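Local structure of structural protein (6WQ0) at residues 26-29 with 30-34. The protein self-assembles into the helical, filamentous nucleocapsid of a rod-shaped archaeal virus, wrapping the genomic DNA and holding it in the A-form. Residues are numbered along the deposited sequence; the frame is centred on the assembly and turned at random.
Sequences NPTV and ASTIL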
loop_
_atom_site.group_PDB
_atom_site.type_symbol
_atom_site.label_atom_id
_atom_site.label_comp_id
_atom_site.label_asym_id
_atom_site.label_seq_id
_atom_site.Cartn_x
_atom_site.Cartn_y
_atom_site.Cartn_z
ATOM N N ASN C 26 30.518 -39.014 -22.053
ATOM C CA ASN C 26 29.863 -37.746 -21.779
ATOM C C ASN C 26 28.742 -37.525 -22.791
ATOM O O ASN C 26 28.890 -37.881 -23.964
ATOM C CB ASN C 26 30.885 -36.609 -21.858
ATOM C CG ASN C 26 30.511 -35.410 -21.014
ATOM O OD1 ASN C 26 29.845 -34.491 -21.479
ATOM N ND2 ASN C 26 30.968 -35.401 -19.774
ATOM N N PRO C 27 27.607 -36.954 -22.380
ATOM C CA PRO C 27 26.535 -36.709 -23.360
ATOM C C PRO C 27 26.941 -35.741 -24.457
ATOM O O PRO C 27 26.704 -36.006 -25.642
ATOM C CB PRO C 27 25.399 -36.154 -22.491
ATOM C CG PRO C 27 25.717 -36.580 -21.115
ATOM C CD PRO C 27 27.195 -36.597 -21.015
ATOM N N THR C 28 27.568 -34.623 -24.089
ATOM C CA THR C 28 27.929 -33.613 -25.075
ATOM C C THR C 28 29.031 -34.104 -26.001
ATOM O O THR C 28 28.971 -33.875 -27.212
ATOM C CB THR C 28 28.348 -32.325 -24.373
ATOM O OG1 THR C 28 27.251 -31.827 -23.598
ATOM C CG2 THR C 28 28.759 -31.270 -25.386
ATOM N N VAL C 29 30.034 -34.797 -25.464
ATOM C CA VAL C 29 31.141 -35.270 -26.292
ATOM C C VAL C 29 30.632 -36.229 -27.362
ATOM O O VAL C 29 30.831 -36.014 -28.565
ATOM C CB VAL C 29 32.229 -35.919 -25.418
ATOM C CG1 VAL C 29 33.296 -36.551 -26.282
ATOM C CG2 VAL C 29 32.844 -34.886 -24.498
ATOM N N ALA C 30 29.968 -37.302 -26.934
ATOM C CA ALA C 30 29.461 -38.300 -27.871
ATOM C C ALA C 30 28.464 -37.688 -28.841
ATOM O O ALA C 30 28.521 -37.940 -30.050
ATOM C CB ALA C 30 28.823 -39.454 -27.102
ATOM N N SER C 31 27.539 -36.878 -28.323
ATOM C CA SER C 31 26.522 -36.262 -29.164
ATOM C C SER C 31 27.149 -35.397 -30.248
ATOM O O SER C 31 26.804 -35.519 -31.427
ATOM C CB SER C 31 25.576 -35.442 -28.294
ATOM O OG SER C 31 24.861 -34.497 -29.061
ATOM N N THR C 32 28.078 -34.516 -29.870
ATOM C CA THR C 32 28.711 -33.626 -30.833
ATOM C C THR C 32 29.494 -34.407 -31.878
ATOM O O THR C 32 29.378 -34.141 -33.079
ATOM C CB THR C 32 29.622 -32.639 -30.103
ATOM O OG1 THR C 32 28.899 -32.028 -29.032
ATOM C CG2 THR C 32 30.109 -31.561 -31.043
ATOM N N ILE C 33 30.282 -35.392 -31.443
ATOM C CA ILE C 33 31.111 -36.137 -32.388
ATOM C C ILE C 33 30.242 -36.885 -33.389
ATOM O O ILE C 33 30.462 -36.814 -34.605
ATOM C CB ILE C 33 32.063 -37.088 -31.640
ATOM C CG1 ILE C 33 33.034 -36.296 -30.768
ATOM C CG2 ILE C 33 32.842 -37.943 -32.616
ATOM C CD1 ILE C 33 34.068 -37.151 -30.098
ATOM N N LEU C 34 29.233 -37.608 -32.898
ATOM C CA LEU C 34 28.419 -38.422 -33.792
ATOM C C LEU C 34 27.549 -37.561 -34.699
ATOM O O LEU C 34 27.393 -37.866 -35.886
ATOM C CB LEU C 34 27.572 -39.396 -32.977
ATOM C CG LEU C 34 28.371 -40.411 -32.157
ATOM C CD1 LEU C 34 27.457 -41.293 -31.342
ATOM C CD2 LEU C 34 29.266 -41.241 -33.053
#
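Asn26 and Ala30 are joined by the first i to i+4 backbone bond of helix 27-48, Ala30 N donating to Asn26 O at 3.2 Å. Asn26 is the N-cap: its OD1 accepts a weak bond from Thr28 N (3.5 Å, bent to 141° at the hydrogen). Pro27 follows in the first turn, where its lack of an N-H costs no helical bond, and its carbonyl receives Ser31 N. Thr28 O takes two donors from a single residue, Thr32 N at 2.9 Å and Thr32 OG1 at 2.6 Å, which reach it from opposite faces of the carbonyl plane. The hydroxyl gets there because chi1 of Thr32 (-50°) sets OG1 beside its own backbone N, tipped back toward the preceding turn; Thr32 is thus pinned through both main chain and side chain. Thr28 runs alongside it, its CG2 3.7 Å from Thr32 OG1. One residue on, Val29 O accepts Ile33 N in a nearly straight bond (166° at the hydrogen). The side chains of this pair also lie side by side, with CG1 of Val29 3.9 Å from CD1 of Ile33, forming an apolar strip one turn long. All this belongs to the start of the second arm of a helical hairpin, just after the turn from helix 10-24, whose Phe24 packs on Ala30 and Ile33. Thr28 meets Thr28 of a second subunit, while Val29 and Thr32 pack on Thr32 and Val29 of that subunit; Ala30 packs on Ala30 of a third subunit, and Ile33 rests on a sugar of the bound DNA.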